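Beta sliding clamp (Bartonella birtlesii LL-WM9, PDB 6PTR) probably tethers DNA polymerases and other proteins to DNA for processive replication, acting as a ring-shaped head-to-tail homodimer that encircles the duplex. Local coordinates at residues C[148-153]-C[216-221]; C[156-161]-C[209-214]; C[166-171]-C[182-187]. One frame throughout, in Å; residues are numbered along the deposited sequence.

Contact 1 (C[148-153]-C[216-221]); sequences LLDCTQ and ELQKLL
Gln218 is the residue to look at first: it gives up more surface here than any other, reaching from helix 211-221 to the C-terminal end of helix 142-152. Its CG lies beside its own backbone N (chi1 -80°) and the chain folds again at chi2, -81°, so the amide is carried across to the other helix as a compact hook. There both amide hydrogens are spent. NE2 donates to Asp150 OD1 at 3.0 Å and to Gln153 OE1, also at 3.0 Å, and both acceptors lie close to the Gln218 amide plane. The two bonds fix the rotation of the amide. Seen from the acceptors the match is less regular, since NE2 stands above the Asp150 carboxylate plane and above the carbonyl plane of Gln153. Gln153 comes tip to tip with Gln218 on an extended side chain, its CG anti to the backbone N.

Leu149 fills the space behind this polar grip. Its CB packs against the amide carbon, CD, of Gln218 at 3.4 Å, so an apolar methylene backs the bonded amide. Further out, CD1 of Leu149 meets Leu217 CD2 at 3.7 Å and Leu221 CD1 at 3.8 Å, crossing each of those side chains at about a right angle. The bonded trio thus sits beside a leucine cluster.

Asp150 also has a salt bridge from its OD2 to Lys146, one turn earlier, so the carboxylate serves both helices. The short helical segments cross at -123° with axes 10.8 Å apart, wide enough for side chains to do all the bridging. These are the two helices of the central domain: Leu148 and Leu149 also rest on Leu182 of strand 179-185, while Leu217 and Leu220 pack on Phe247 of strand 245-250.

Contact 2 (C[156-161]-C[209-214]); sequences ISTEET and IPRKAV
In the central domain, one of three successive beta-subunit domains of the chain, strand 207-210 turns directly into helix 211-221, with Pro210 at the N-cap position, and the first helical residue, Arg211, lies along the loop that follows helix 142-152. Its aliphatic part does most of the touching. CD of Arg211 sits 3.7 Å from Ile156 CG2, and the same methyl lies about 4.0 Å from CB and CG of Arg211. Nearer the tip, Thr158 crosses the arginine at about a right angle and lays its CG2 over one face of the guanidinium, 3.6 Å above the plane and offset toward the rim, while Ile156 CG2 lies at its edge. One turn further into the helix, Ile156 CD1 and Val214 CG1 meet tip to tip at 4.1 Å.

The arginine chain is extended through chi2 and bends at chi3 (49°), which turns the guanidinium along the loop. Arg211 NH1 then bonds to Asn166 OD1, while Asn166 ND2 holds the carbonyl of Glu159, so one asparagine ties the arginine to the loop it covers. Ile156 and Val214 both also rest on Ile168 of the neighbouring strand, which carries the packing into the interior; the guanidinium end stays near the surface. The loop shapes itself with an ST turn, in which Glu159 N donates to Ser157 OG at 3.1 Å, N-H...O angle 161°.

Contact 3 (C[166-171]-C[182-187]); sequences NGIYFH and LVATDG
Strands 167-173 and 179-185 form an antiparallel beta hairpin, and Tyr169 and Val183 are a hydrogen-bonded pair of it: Tyr169 N donates to Val183 O at 2.8 Å, and Val183 N returns the bond to a lone pair of Tyr169 O. The next pair, Phe170 and Leu182, is non-hydrogen-bonded and shares the opposite face. Phe170 holds CG anti to its backbone N (chi1 -175°) and lies alongside Leu182, pointing the same way, with CD1 of Phe170 3.8 Å from CD1 of Leu182. Ile168 joins that side diagonally, its CG2 pressed on Leu182 CB at 3.6 Å.

His171 takes the crowded position, CG between backbone N and carbonyl carbon (chi1 64°), which folds its ring back over its own strand. ND1 donates to Tyr169 O from above the carbonyl plane, so that oxygen accepts twice, and NE2 bonds to Tyr259 OH. The imidazole is thereby gripped at both nitrogens. Val183 CG2 touches its edge, while Tyr169 CE2 lies over the ring centre, 3.3 Å above the plane.

Strand 179-185 leads to the bound peptide, which Thr185 meets by packing and Gly187 by backbone hydrogen bonds. Where the strands part, a water bridges them, 2.7 Å from Gly167 O and accepting from Thr185 N at 2.8 Å.

Overall arrangement
All three contacts belong to the central domain, and contacts 2 and 3 are nested within the chain loop that contact 1 closes. Contact 1 joins the two helices through side chains alone and is buried; contact 3 is buried too, but rests on backbone bonding within the sheet. Contact 2 has a buried apolar end and an exposed arginine end. Contacts 1 and 2 share helix 211-221 and meet at Val214, which touches Gln153 and Leu149. Contacts 1 and 3 meet where Thr152 and Leu148 pack on Ile168, Leu182 and Ala184. Strand 207-210 neighbours 167-173, linking contacts 2 and 3; the bound peptide reaches contact 3 at Thr185 and Gly187.

Contact 1 (C[148-153]-C[216-221])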
loop_
_atom_site.group_PDB
_atom_site.type_symbol
_atom_site.label_atom_id
_atom_site.label_comp_id
_atom_site.label_asym_id
_atom_site.label_seq_id
_atom_site.Cartn_x
_atom_site.Cartn_y
_atom_site.Cartn_z
ATOM N N LEU C 148 -25.628 8.348 -9.280
ATOM C CA LEU C 148 -25.250 9.519 -10.073
ATOM C C LEU C 148 -23.766 9.819 -9.932
ATOM O O LEU C 148 -23.081 10.105 -10.924
ATOM C CB LEU C 148 -26.081 10.729 -9.654
ATOM C CG LEU C 148 -27.596 10.561 -9.738
ATOM C CD1 LEU C 148 -28.290 11.699 -9.020
ATOM C CD2 LEU C 148 -28.025 10.499 -11.197
ATOM N N LEU C 149 -23.251 9.776 -8.697
ATOM C CA LEU C 149 -21.842 10.071 -8.476
ATOM C C LEU C 149 -20.949 8.959 -9.020
ATOM O O LEU C 149 -19.860 9.233 -9.546
ATOM C CB LEU C 149 -21.577 10.282 -6.982
ATOM C CG LEU C 149 -22.302 11.497 -6.410
ATOM C CD1 LEU C 149 -22.171 11.572 -4.896
ATOM C CD2 LEU C 149 -21.807 12.795 -7.040
ATOM N N ASP C 150 -21.387 7.703 -8.895
ATOM C CA ASP C 150 -20.627 6.585 -9.463
ATOM C C ASP C 150 -20.482 6.700 -10.972
ATOM O O ASP C 150 -19.465 6.272 -11.534
ATOM C CB ASP C 150 -21.299 5.248 -9.146
ATOM C CG ASP C 150 -20.992 4.745 -7.752
ATOM O OD1 ASP C 150 -19.986 5.183 -7.151
ATOM O OD2 ASP C 150 -21.758 3.879 -7.277
ATOM N N CYS C 151 -21.492 7.242 -11.651
ATOM C CA CYS C 151 -21.380 7.399 -13.103
ATOM C C CYS C 151 -20.396 8.488 -13.523
ATOM O O CYS C 151 -19.941 8.473 -14.676
ATOM C CB CYS C 151 -22.739 7.728 -13.720
ATOM S SG CYS C 151 -23.955 6.409 -13.713
ATOM N N THR C 152 -20.065 9.442 -12.646
ATOM C CA THR C 152 -19.392 10.662 -13.072
ATOM C C THR C 152 -18.086 10.966 -12.355
ATOM O O THR C 152 -17.247 11.670 -12.929
ATOM C CB THR C 152 -20.329 11.870 -12.917
ATOM O OG1 THR C 152 -20.886 11.878 -11.596
ATOM C CG2 THR C 152 -21.477 11.781 -13.928
ATOM N N GLN C 153 -17.878 10.468 -11.133
ATOM C CA GLN C 153 -16.700 10.875 -10.362
ATOM C C GLN C 153 -15.389 10.596 -11.098
ATOM O O GLN C 153 -14.458 11.412 -11.055
ATOM C CB GLN C 153 -16.700 10.168 -9.009
ATOM C CG GLN C 153 -15.536 10.536 -8.162
ATOM C CD GLN C 153 -15.543 9.738 -6.884
ATOM O OE1 GLN C 153 -16.158 8.666 -6.823
ATOM N NE2 GLN C 153 -14.866 10.243 -5.861
ATOM N N GLU C 216 -15.470 12.840 -0.677
ATOM C CA GLU C 216 -15.858 12.501 0.689
ATOM C C GLU C 216 -17.282 11.973 0.745
ATOM O O GLU C 216 -17.583 11.045 1.517
ATOM C CB GLU C 216 -15.695 13.719 1.596
ATOM C CG GLU C 216 -14.247 14.134 1.748
ATOM C CD GLU C 216 -13.368 12.988 2.228
ATOM O OE1 GLU C 216 -13.710 12.342 3.248
ATOM O OE2 GLU C 216 -12.353 12.715 1.563
ATOM N N LEU C 217 -18.186 12.577 -0.035
ATOM C CA LEU C 217 -19.543 12.062 -0.113
ATOM C C LEU C 217 -19.530 10.621 -0.594
ATOM O O LEU C 217 -20.209 9.758 -0.024
ATOM C CB LEU C 217 -20.373 12.969 -1.033
ATOM C CG LEU C 217 -21.887 12.840 -1.134
ATOM C CD1 LEU C 217 -22.513 12.907 0.236
ATOM C CD2 LEU C 217 -22.411 13.971 -2.034
ATOM N N GLN C 218 -18.700 10.329 -1.599
ATOM C CA GLN C 218 -18.627 8.982 -2.142
ATOM C C GLN C 218 -18.106 7.992 -1.118
ATOM O O GLN C 218 -18.581 6.852 -1.058
ATOM C CB GLN C 218 -17.751 8.977 -3.395
ATOM C CG GLN C 218 -18.511 9.471 -4.594
ATOM C CD GLN C 218 -19.384 8.374 -5.187
ATOM O OE1 GLN C 218 -20.417 8.013 -4.616
ATOM N NE2 GLN C 218 -18.954 7.820 -6.323
ATOM N N LYS C 219 -17.150 8.403 -0.280
ATOM C CA LYS C 219 -16.661 7.478 0.743
ATOM C C LYS C 219 -17.769 7.112 1.730
ATOM O O LYS C 219 -17.872 5.958 2.163
ATOM C CB LYS C 219 -15.473 8.079 1.493
ATOM C CG LYS C 219 -14.192 8.175 0.672
ATOM C CD LYS C 219 -13.164 9.021 1.410
ATOM C CE LYS C 219 -11.895 9.229 0.601
ATOM N NZ LYS C 219 -10.943 10.116 1.334
ATOM N N LEU C 220 -18.602 8.083 2.105
ATOM C CA LEU C 220 -19.720 7.758 2.983
ATOM C C LEU C 220 -20.741 6.886 2.265
ATOM O O LEU C 220 -21.199 5.876 2.810
ATOM C CB LEU C 220 -20.370 9.045 3.492
ATOM C CG LEU C 220 -21.631 8.782 4.319
ATOM C CD1 LEU C 220 -21.296 8.012 5.620
ATOM C CD2 LEU C 220 -22.354 10.075 4.632
ATOM N N LEU C 221 -21.095 7.257 1.029
ATOM C CA LEU C 221 -22.092 6.507 0.276
ATOM C C LEU C 221 -21.645 5.076 -0.017
ATOM O O LEU C 221 -22.491 4.186 -0.145
ATOM C CB LEU C 221 -22.422 7.248 -1.018
ATOM C CG LEU C 221 -23.211 8.540 -0.772
ATOM C CD1 LEU C 221 -23.359 9.331 -2.051
ATOM C CD2 LEU C 221 -24.578 8.202 -0.215
#

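Contact 2 (C[156-161]-C[209-214])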
loop_
_atom_site.group_PDB
_atom_site.type_symbol
_atom_site.label_atom_id
_atom_site.label_comp_id
_atom_site.label_asym_id
_atom_site.label_seq_id
_atom_site.Cartn_x
_atom_site.Cartn_y
_atom_site.Cartn_z
ATOM N N ILE C 156 -13.757 13.355 -13.420
ATOM C CA ILE C 156 -13.450 14.701 -12.943
ATOM C C ILE C 156 -11.985 15.017 -13.171
ATOM O O ILE C 156 -11.093 14.190 -12.905
ATOM C CB ILE C 156 -13.772 14.847 -11.450
ATOM C CG1 ILE C 156 -15.248 14.653 -11.164
ATOM C CG2 ILE C 156 -13.296 16.201 -10.932
ATOM C CD1 ILE C 156 -15.485 14.511 -9.669
ATOM N N SER C 157 -11.727 16.245 -13.622
ATOM C CA SER C 157 -10.368 16.728 -13.769
ATOM C C SER C 157 -9.693 16.879 -12.417
ATOM O O SER C 157 -10.313 17.304 -11.436
ATOM C CB SER C 157 -10.365 18.078 -14.481
ATOM O OG SER C 157 -9.023 18.546 -14.697
ATOM N N THR C 158 -8.405 16.543 -12.379
ATOM C CA THR C 158 -7.534 16.887 -11.262
ATOM C C THR C 158 -6.460 17.902 -11.655
ATOM O O THR C 158 -5.543 18.151 -10.868
ATOM C CB THR C 158 -6.884 15.623 -10.690
ATOM O OG1 THR C 158 -6.024 15.038 -11.676
ATOM C CG2 THR C 158 -7.953 14.618 -10.314
ATOM N N GLU C 159 -6.556 18.500 -12.846
ATOM C CA GLU C 159 -5.540 19.445 -13.305
ATOM C C GLU C 159 -5.744 20.808 -12.657
ATOM O O GLU C 159 -6.836 21.385 -12.729
ATOM C CB GLU C 159 -5.576 19.579 -14.825
ATOM C CG GLU C 159 -5.200 18.307 -15.560
ATOM C CD GLU C 159 -5.216 18.474 -17.072
ATOM O OE1 GLU C 159 -4.780 19.538 -17.564
ATOM O OE2 GLU C 159 -5.683 17.542 -17.767
ATOM N N GLU C 160 -4.682 21.332 -12.031
ATOM C CA GLU C 160 -4.790 22.620 -11.358
ATOM C C GLU C 160 -5.090 23.759 -12.328
ATOM O O GLU C 160 -5.643 24.782 -11.912
ATOM C CB GLU C 160 -3.503 22.921 -10.580
ATOM N N THR C 161 -4.756 23.605 -13.609
ATOM C CA THR C 161 -4.975 24.670 -14.586
ATOM C C THR C 161 -6.382 24.671 -15.162
ATOM O O THR C 161 -6.666 25.461 -16.072
ATOM C CB THR C 161 -3.967 24.552 -15.724
ATOM O OG1 THR C 161 -4.138 23.286 -16.374
ATOM C CG2 THR C 161 -2.576 24.645 -15.170
ATOM N N ILE C 209 -20.012 21.095 -8.128
ATOM C CA ILE C 209 -19.657 20.548 -6.820
ATOM C C ILE C 209 -18.176 20.195 -6.828
ATOM O O ILE C 209 -17.744 19.428 -7.700
ATOM C CB ILE C 209 -20.490 19.302 -6.506
ATOM C CG1 ILE C 209 -21.974 19.604 -6.686
ATOM C CG2 ILE C 209 -20.106 18.770 -5.114
ATOM C CD1 ILE C 209 -22.856 18.331 -6.760
ATOM N N PRO C 210 -17.365 20.713 -5.903
ATOM C CA PRO C 210 -15.914 20.446 -5.951
ATOM C C PRO C 210 -15.565 18.969 -5.805
ATOM O O PRO C 210 -16.246 18.204 -5.109
ATOM C CB PRO C 210 -15.360 21.252 -4.767
ATOM C CG PRO C 210 -16.432 22.272 -4.472
ATOM C CD PRO C 210 -17.732 21.623 -4.806
ATOM N N ARG C 211 -14.483 18.592 -6.492
ATOM C CA ARG C 211 -13.941 17.236 -6.459
ATOM C C ARG C 211 -13.793 16.678 -5.043
ATOM O O ARG C 211 -14.140 15.516 -4.794
ATOM C CB ARG C 211 -12.587 17.236 -7.182
ATOM C CG ARG C 211 -11.883 15.910 -7.217
ATOM C CD ARG C 211 -10.768 15.919 -8.255
ATOM N NE ARG C 211 -9.896 17.085 -8.140
ATOM C CZ ARG C 211 -8.803 17.123 -7.389
ATOM N NH1 ARG C 211 -8.059 18.219 -7.349
ATOM N NH2 ARG C 211 -8.455 16.064 -6.668
ATOM N N LYS C 212 -13.292 17.482 -4.092
ATOM C CA LYS C 212 -13.086 16.941 -2.742
ATOM C C LYS C 212 -14.404 16.583 -2.068
ATOM O O LYS C 212 -14.500 15.540 -1.406
ATOM C CB LYS C 212 -12.302 17.917 -1.858
ATOM C CG LYS C 212 -12.114 17.395 -0.398
ATOM C CD LYS C 212 -11.091 18.222 0.348
ATOM C CE LYS C 212 -10.728 17.596 1.716
ATOM N NZ LYS C 212 -9.742 18.401 2.450
ATOM N N ALA C 213 -15.419 17.453 -2.181
ATOM C CA ALA C 213 -16.731 17.144 -1.624
ATOM C C ALA C 213 -17.292 15.882 -2.256
ATOM O O ALA C 213 -17.834 15.010 -1.554
ATOM C CB ALA C 213 -17.694 18.320 -1.838
ATOM N N VAL C 214 -17.163 15.756 -3.581
ATOM C CA VAL C 214 -17.629 14.547 -4.247
ATOM C C VAL C 214 -16.943 13.330 -3.652
ATOM O O VAL C 214 -17.589 12.324 -3.359
ATOM C CB VAL C 214 -17.393 14.623 -5.765
ATOM C CG1 VAL C 214 -17.685 13.264 -6.394
ATOM C CG2 VAL C 214 -18.271 15.712 -6.383
#

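Contact 3 (C[166-171]-C[182-187])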
loop_
_atom_site.group_PDB
_atom_site.type_symbol
_atom_site.label_atom_id
_atom_site.label_comp_id
_atom_site.label_asym_id
_atom_site.label_seq_id
_atom_site.Cartn_x
_atom_site.Cartn_y
_atom_site.Cartn_z
ATOM N N ASN C 166 -12.710 20.846 -12.104
ATOM C CA ASN C 166 -12.369 20.020 -10.939
ATOM C C ASN C 166 -13.605 19.805 -10.061
ATOM O O ASN C 166 -13.605 20.064 -8.872
ATOM C CB ASN C 166 -11.239 20.661 -10.135
ATOM C CG ASN C 166 -9.843 20.302 -10.673
ATOM O OD1 ASN C 166 -9.016 19.717 -9.959
ATOM N ND2 ASN C 166 -9.592 20.634 -11.934
ATOM N N GLY C 167 -14.666 19.319 -10.680
ATOM C CA GLY C 167 -15.890 19.058 -9.937
ATOM C C GLY C 167 -16.924 18.527 -10.894
ATOM O O GLY C 167 -16.621 18.243 -12.055
ATOM N N ILE C 168 -18.156 18.412 -10.411
ATOM C CA ILE C 168 -19.255 17.865 -11.200
ATOM C C ILE C 168 -20.282 18.958 -11.424
ATOM O O ILE C 168 -20.670 19.657 -10.481
ATOM C CB ILE C 168 -19.909 16.662 -10.502
ATOM C CG1 ILE C 168 -18.944 15.487 -10.439
ATOM C CG2 ILE C 168 -21.215 16.267 -11.231
ATOM C CD1 ILE C 168 -19.546 14.273 -9.694
ATOM N N TYR C 169 -20.732 19.106 -12.657
ATOM C CA TYR C 169 -21.728 20.126 -12.974
ATOM C C TYR C 169 -23.099 19.516 -12.727
ATOM O O TYR C 169 -23.528 18.636 -13.470
ATOM C CB TYR C 169 -21.575 20.597 -14.414
ATOM C CG TYR C 169 -22.527 21.709 -14.821
ATOM C CD1 TYR C 169 -22.722 22.815 -14.000
ATOM C CD2 TYR C 169 -23.244 21.646 -16.017
ATOM C CE1 TYR C 169 -23.609 23.851 -14.367
ATOM C CE2 TYR C 169 -24.114 22.676 -16.386
ATOM C CZ TYR C 169 -24.277 23.763 -15.560
ATOM O OH TYR C 169 -25.138 24.768 -15.913
ATOM N N PHE C 170 -23.796 20.033 -11.707
ATOM C CA PHE C 170 -25.035 19.497 -11.142
ATOM C C PHE C 170 -26.122 20.476 -11.572
ATOM O O PHE C 170 -26.096 21.629 -11.142
ATOM C CB PHE C 170 -24.839 19.460 -9.623
ATOM C CG PHE C 170 -25.947 18.825 -8.801
ATOM C CD1 PHE C 170 -25.945 17.469 -8.542
ATOM C CD2 PHE C 170 -26.857 19.621 -8.129
ATOM C CE1 PHE C 170 -26.906 16.904 -7.719
ATOM C CE2 PHE C 170 -27.829 19.049 -7.294
ATOM C CZ PHE C 170 -27.839 17.692 -7.104
ATOM N N HIS C 171 -27.029 20.055 -12.468
ATOM C CA HIS C 171 -27.913 21.023 -13.118
ATOM C C HIS C 171 -29.186 20.353 -13.616
ATOM O O HIS C 171 -29.275 19.127 -13.725
ATOM C CB HIS C 171 -27.170 21.741 -14.276
ATOM C CG HIS C 171 -26.753 20.840 -15.406
ATOM N ND1 HIS C 171 -25.816 19.839 -15.262
ATOM C CD2 HIS C 171 -27.121 20.823 -16.714
ATOM C CE1 HIS C 171 -25.625 19.239 -16.429
ATOM N NE2 HIS C 171 -26.403 19.823 -17.329
ATOM N N LEU C 182 -25.931 15.223 -14.015
ATOM C CA LEU C 182 -24.570 15.444 -13.561
ATOM C C LEU C 182 -23.652 15.181 -14.732
ATOM O O LEU C 182 -23.819 14.166 -15.410
ATOM C CB LEU C 182 -24.170 14.508 -12.415
ATOM C CG LEU C 182 -24.764 14.775 -11.029
ATOM C CD1 LEU C 182 -26.250 14.578 -11.014
ATOM C CD2 LEU C 182 -24.096 13.835 -10.035
ATOM N N VAL C 183 -22.703 16.096 -14.955
ATOM C CA VAL C 183 -21.674 15.963 -15.986
ATOM C C VAL C 183 -20.311 16.190 -15.353
ATOM O O VAL C 183 -20.118 17.119 -14.551
ATOM C CB VAL C 183 -21.897 16.940 -17.161
ATOM C CG1 VAL C 183 -20.687 16.901 -18.131
ATOM C CG2 VAL C 183 -23.175 16.590 -17.923
ATOM N N ALA C 184 -19.338 15.362 -15.740
ATOM C CA ALA C 184 -17.956 15.606 -15.370
ATOM C C ALA C 184 -17.078 15.374 -16.588
ATOM O O ALA C 184 -17.346 14.498 -17.412
ATOM C CB ALA C 184 -17.478 14.679 -14.229
ATOM N N THR C 185 -16.009 16.140 -16.668
ATOM C CA THR C 185 -15.072 15.940 -17.758
ATOM C C THR C 185 -13.705 16.442 -17.330
ATOM O O THR C 185 -13.575 17.314 -16.469
ATOM C CB THR C 185 -15.556 16.659 -19.016
ATOM O OG1 THR C 185 -14.659 16.376 -20.108
ATOM C CG2 THR C 185 -15.571 18.154 -18.787
ATOM N N ASP C 186 -12.678 15.880 -17.960
ATOM C CA ASP C 186 -11.317 16.362 -17.815
ATOM C C ASP C 186 -10.751 16.855 -19.145
ATOM O O ASP C 186 -9.538 17.044 -19.255
ATOM C CB ASP C 186 -10.439 15.258 -17.217
ATOM C CG ASP C 186 -10.315 14.039 -18.117
ATOM O OD1 ASP C 186 -10.899 14.019 -19.229
ATOM O OD2 ASP C 186 -9.627 13.093 -17.693
ATOM N N GLY C 187 -11.602 17.050 -20.153
ATOM C CA GLY C 187 -11.186 17.454 -21.473
ATOM C C GLY C 187 -10.860 16.303 -22.401
ATOM O O GLY C 187 -10.617 16.537 -23.595
HETATM O O HOH W 1 -15.818 18.151 -14.680
#